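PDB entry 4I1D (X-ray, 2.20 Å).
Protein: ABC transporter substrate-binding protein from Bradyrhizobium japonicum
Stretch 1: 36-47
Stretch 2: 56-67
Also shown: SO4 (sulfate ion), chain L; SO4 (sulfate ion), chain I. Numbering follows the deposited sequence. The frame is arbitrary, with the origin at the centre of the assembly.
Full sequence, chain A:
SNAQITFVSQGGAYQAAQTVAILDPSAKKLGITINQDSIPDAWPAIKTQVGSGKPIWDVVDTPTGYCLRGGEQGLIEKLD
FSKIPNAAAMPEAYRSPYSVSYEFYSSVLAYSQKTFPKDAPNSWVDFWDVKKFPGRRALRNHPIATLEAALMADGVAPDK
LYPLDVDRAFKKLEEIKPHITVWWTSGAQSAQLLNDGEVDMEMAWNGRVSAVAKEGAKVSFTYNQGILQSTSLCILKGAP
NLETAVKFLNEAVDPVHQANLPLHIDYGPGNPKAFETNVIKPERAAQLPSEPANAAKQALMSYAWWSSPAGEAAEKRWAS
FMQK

Stretch 1, residues 36-47: QDSIPDAWPAIK
Stretch 2, residues 56-67: IWDVVDTPTGYC

Two tryptophans, one from each stretch, reach across the contact and each donates its indole hydrogen to the other side: Trp 57 NE1 to Asp 37 OD2 (3.0 Å, 151°) and Trp 43 NE1 to Thr 62 OG1 (3.1 Å, 148°). Buried Asp 37 (t) and Thr 62 (t) thus supply the acceptors the indoles need. Stretch 1 runs from strand 36-38 (Asp 37 phi/psi -142/170) through a loop (Ala 42 -82/-17) into a helix that includes 43-47 (Ile 46 -58/-43); stretch 2 forms strand 59-63 (Val 60 -121/133), followed by a helix that includes 65-67 (Tyr 66 -71/-29). By CA atoms, Ala 42 CA lies 7.5 Å from Thr 62 CA and Ile 46 CA 8.2 Å from Trp 57 CA. CA-to-CB points toward the other stretch for Asp 37, Trp 57, Val 60, Thr 62 and Tyr 66, sideways for Trp 43.

The contact buries 474 Å². Trp 57 (m, chi2 -21°) is the most covered residue. Its ring edge meets Ile 39 (t, t; CD1 to Trp 57 CH2 4.0 Å), while Ala 45 CB, small enough for close approach, lies 3.6 Å from Trp 57 CH2. Apolar Ala 42 CB packs on Val 60 (t) CG1 (4.0 Å) and Ile 46 (m, t) CD1 on Val 60 CG2 (4.1 Å).

Tyr 66 (m, chi2 -32°) CB lies over one face of the Trp 43 (m, chi2 88°) ring, 3.4 Å from Trp 43 CE2; the rings meet obliquely, planes at 60°. Asp 41 OD1 (t) caps Trp 43 N at 3.1 Å. A water bridges Ala 42 N (3.2 Å) and Thr 62 OG1 (3.1 Å).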

# COMPACT_ATOMS: atom_id res chain seq x y z
N GLN A 36 -41.21 -1.43 -7.50
CA GLN A 36 -40.11 -2.12 -8.15
C GLN A 36 -38.77 -1.56 -7.75
O GLN A 36 -38.64 -0.37 -7.45
CB GLN A 36 -40.25 -2.01 -9.68
CG GLN A 36 -41.43 -2.77 -10.26
CD GLN A 36 -41.34 -2.89 -11.77
OE1 GLN A 36 -40.26 -3.06 -12.34
NE2 GLN A 36 -42.49 -2.79 -12.44
N ASP A 37 -37.76 -2.42 -7.77
CA ASP A 37 -36.38 -1.98 -7.65
C ASP A 37 -35.56 -2.87 -8.58
O ASP A 37 -36.08 -3.85 -9.12
CB ASP A 37 -35.90 -2.09 -6.19
CG ASP A 37 -34.77 -1.12 -5.87
OD1 ASP A 37 -34.23 -0.50 -6.81
OD2 ASP A 37 -34.42 -0.99 -4.67
N SER A 38 -34.29 -2.51 -8.78
CA SER A 38 -33.39 -3.25 -9.66
C SER A 38 -31.98 -3.26 -9.11
O SER A 38 -31.54 -2.30 -8.48
CB SER A 38 -33.37 -2.63 -11.07
OG SER A 38 -34.66 -2.65 -11.64
N ILE A 39 -31.27 -4.35 -9.36
CA ILE A 39 -29.88 -4.45 -8.98
C ILE A 39 -29.26 -5.60 -9.77
O ILE A 39 -29.92 -6.63 -10.00
CB ILE A 39 -29.72 -4.66 -7.45
CG1 ILE A 39 -28.27 -4.42 -7.01
CG2 ILE A 39 -30.20 -6.04 -7.03
CD1 ILE A 39 -28.08 -4.41 -5.51
N PRO A 40 -28.01 -5.43 -10.22
CA PRO A 40 -27.31 -6.50 -10.95
C PRO A 40 -27.19 -7.77 -10.11
O PRO A 40 -27.61 -8.86 -10.54
CB PRO A 40 -25.92 -5.90 -11.20
CG PRO A 40 -26.11 -4.42 -11.13
CD PRO A 40 -27.19 -4.21 -10.10
N ASP A 41 -26.62 -7.63 -8.93
CA ASP A 41 -26.44 -8.75 -8.01
C ASP A 41 -27.05 -8.41 -6.66
O ASP A 41 -26.57 -7.53 -5.94
CB ASP A 41 -24.96 -9.11 -7.85
CG ASP A 41 -24.71 -10.17 -6.78
OD1 ASP A 41 -25.68 -10.88 -6.40
OD2 ASP A 41 -23.55 -10.31 -6.33
N ALA A 42 -28.11 -9.12 -6.30
CA ALA A 42 -28.89 -8.78 -5.12
C ALA A 42 -28.30 -9.28 -3.81
O ALA A 42 -28.68 -8.82 -2.74
CB ALA A 42 -30.29 -9.30 -5.28
N TRP A 43 -27.38 -10.23 -3.88
CA TRP A 43 -27.07 -10.97 -2.66
C TRP A 43 -26.31 -10.23 -1.56
O TRP A 43 -26.68 -10.33 -0.39
CB TRP A 43 -26.56 -12.39 -2.98
CG TRP A 43 -27.75 -13.17 -3.43
CD1 TRP A 43 -28.23 -13.26 -4.70
CD2 TRP A 43 -28.68 -13.87 -2.59
NE1 TRP A 43 -29.38 -14.02 -4.71
CE2 TRP A 43 -29.68 -14.40 -3.43
CE3 TRP A 43 -28.75 -14.12 -1.21
CZ2 TRP A 43 -30.74 -15.18 -2.94
CZ3 TRP A 43 -29.81 -14.89 -0.73
CH2 TRP A 43 -30.79 -15.41 -1.59
N PRO A 44 -25.30 -9.43 -1.93
CA PRO A 44 -24.69 -8.66 -0.85
C PRO A 44 -25.73 -7.81 -0.11
O PRO A 44 -25.66 -7.69 1.11
CB PRO A 44 -23.67 -7.77 -1.59
CG PRO A 44 -23.30 -8.58 -2.80
CD PRO A 44 -24.60 -9.26 -3.22
N ALA A 45 -26.69 -7.26 -0.85
CA ALA A 45 -27.71 -6.41 -0.24
C ALA A 45 -28.68 -7.23 0.60
O ALA A 45 -29.09 -6.81 1.68
CB ALA A 45 -28.45 -5.62 -1.31
N ILE A 46 -29.07 -8.39 0.09
CA ILE A 46 -29.96 -9.27 0.83
C ILE A 46 -29.33 -9.63 2.18
O ILE A 46 -30.01 -9.61 3.21
CB ILE A 46 -30.29 -10.55 0.04
CG1 ILE A 46 -31.27 -10.23 -1.09
CG2 ILE A 46 -30.88 -11.60 0.93
CD1 ILE A 46 -31.36 -11.35 -2.13
N LYS A 47 -28.03 -9.92 2.17
CA LYS A 47 -27.36 -10.27 3.42
C LYS A 47 -27.48 -9.11 4.41
O LYS A 47 -27.81 -9.31 5.58
CB LYS A 47 -25.88 -10.59 3.19
CG LYS A 47 -25.62 -11.88 2.43
CD LYS A 47 -24.16 -12.26 2.54
CE LYS A 47 -23.85 -13.52 1.76
NZ LYS A 47 -22.47 -14.00 2.06
N ILE A 56 -35.90 -3.86 3.35
CA ILE A 56 -36.82 -3.03 2.56
C ILE A 56 -37.41 -3.80 1.37
O ILE A 56 -38.46 -3.44 0.87
CB ILE A 56 -36.16 -1.73 2.04
CG1 ILE A 56 -34.93 -2.05 1.18
CG2 ILE A 56 -35.79 -0.80 3.19
CD1 ILE A 56 -34.21 -0.81 0.69
N TRP A 57 -36.73 -4.87 0.92
CA TRP A 57 -37.23 -5.67 -0.21
C TRP A 57 -38.07 -6.84 0.28
O TRP A 57 -37.81 -7.40 1.35
CB TRP A 57 -36.06 -6.23 -1.03
CG TRP A 57 -35.25 -5.21 -1.75
CD1 TRP A 57 -35.63 -3.93 -2.10
CD2 TRP A 57 -33.90 -5.36 -2.21
NE1 TRP A 57 -34.60 -3.30 -2.75
CE2 TRP A 57 -33.53 -4.15 -2.82
CE3 TRP A 57 -32.97 -6.41 -2.16
CZ2 TRP A 57 -32.26 -3.96 -3.39
CZ3 TRP A 57 -31.72 -6.21 -2.71
CH2 TRP A 57 -31.38 -5.00 -3.32
N ASP A 58 -39.08 -7.23 -0.50
CA ASP A 58 -39.91 -8.40 -0.17
C ASP A 58 -39.55 -9.59 -1.06
O ASP A 58 -39.17 -10.67 -0.58
CB ASP A 58 -41.40 -8.09 -0.33
CG ASP A 58 -41.89 -7.05 0.67
OD1 ASP A 58 -41.87 -7.34 1.89
OD2 ASP A 58 -42.31 -5.94 0.26
N VAL A 59 -39.68 -9.39 -2.36
CA VAL A 59 -39.53 -10.46 -3.32
C VAL A 59 -38.38 -10.15 -4.26
O VAL A 59 -38.29 -9.05 -4.81
CB VAL A 59 -40.82 -10.67 -4.13
CG1 VAL A 59 -40.62 -11.75 -5.17
CG2 VAL A 59 -41.98 -11.02 -3.19
N VAL A 60 -37.50 -11.12 -4.42
CA VAL A 60 -36.34 -11.00 -5.28
C VAL A 60 -36.34 -12.06 -6.38
O VAL A 60 -36.59 -13.23 -6.12
CB VAL A 60 -35.03 -11.10 -4.47
CG1 VAL A 60 -33.83 -11.15 -5.40
CG2 VAL A 60 -34.93 -9.91 -3.52
N ASP A 61 -36.09 -11.62 -7.60
CA ASP A 61 -35.94 -12.50 -8.75
C ASP A 61 -34.44 -12.66 -9.01
O ASP A 61 -33.77 -11.68 -9.33
CB ASP A 61 -36.61 -11.86 -9.96
CG ASP A 61 -36.21 -12.52 -11.26
OD1 ASP A 61 -36.12 -13.77 -11.27
OD2 ASP A 61 -35.99 -11.80 -12.26
N THR A 62 -33.92 -13.87 -8.88
CA THR A 62 -32.48 -14.08 -8.94
C THR A 62 -32.11 -15.47 -9.50
O THR A 62 -32.91 -16.40 -9.42
CB THR A 62 -31.87 -13.89 -7.53
OG1 THR A 62 -30.44 -13.79 -7.61
CG2 THR A 62 -32.26 -15.05 -6.63
N PRO A 63 -30.89 -15.61 -10.08
CA PRO A 63 -30.47 -16.94 -10.51
C PRO A 63 -30.70 -17.99 -9.43
O PRO A 63 -30.40 -17.79 -8.25
CB PRO A 63 -28.97 -16.76 -10.78
CG PRO A 63 -28.90 -15.34 -11.29
CD PRO A 63 -29.90 -14.58 -10.44
N THR A 64 -31.26 -19.10 -9.86
CA THR A 64 -31.82 -20.11 -8.97
C THR A 64 -30.80 -20.63 -7.94
O THR A 64 -31.16 -20.93 -6.80
CB THR A 64 -32.39 -21.25 -9.83
OG1 THR A 64 -33.39 -20.70 -10.70
CG2 THR A 64 -33.02 -22.32 -8.98
N GLY A 65 -29.54 -20.71 -8.33
CA GLY A 65 -28.51 -21.22 -7.44
C GLY A 65 -28.32 -20.39 -6.19
O GLY A 65 -27.98 -20.92 -5.13
N TYR A 66 -28.54 -19.08 -6.31
CA TYR A 66 -28.42 -18.18 -5.17
C TYR A 66 -29.56 -18.38 -4.19
O TYR A 66 -29.42 -18.14 -2.99
CB TYR A 66 -28.37 -16.71 -5.62
CG TYR A 66 -27.19 -16.39 -6.51
CD1 TYR A 66 -25.99 -17.05 -6.36
CD2 TYR A 66 -27.30 -15.43 -7.51
CE1 TYR A 66 -24.91 -16.76 -7.18
CE2 TYR A 66 -26.22 -15.14 -8.33
CZ TYR A 66 -25.03 -15.81 -8.16
OH TYR A 66 -23.96 -15.52 -8.98
N CYS A 67 -30.71 -18.81 -4.70
CA CYS A 67 -31.83 -19.13 -3.84
C CYS A 67 -31.48 -20.31 -2.96
O CYS A 67 -31.83 -20.32 -1.78
CB CYS A 67 -33.09 -19.45 -4.65
SG CYS A 67 -33.66 -18.04 -5.61
S SO4 L . -20.03 -11.80 3.35
O1 SO4 L . -20.84 -10.79 2.64
O2 SO4 L . -20.28 -11.69 4.81
O3 SO4 L . -20.42 -13.15 2.89
O4 SO4 L . -18.60 -11.58 3.08
S SO4 I . -21.08 -16.39 0.17
O1 SO4 I . -21.27 -15.02 -0.30
O2 SO4 I . -21.53 -16.51 1.55
O3 SO4 I . -21.84 -17.30 -0.68
O4 SO4 I . -19.65 -16.72 0.10
O HOH W 1 -29.30 -11.04 -8.53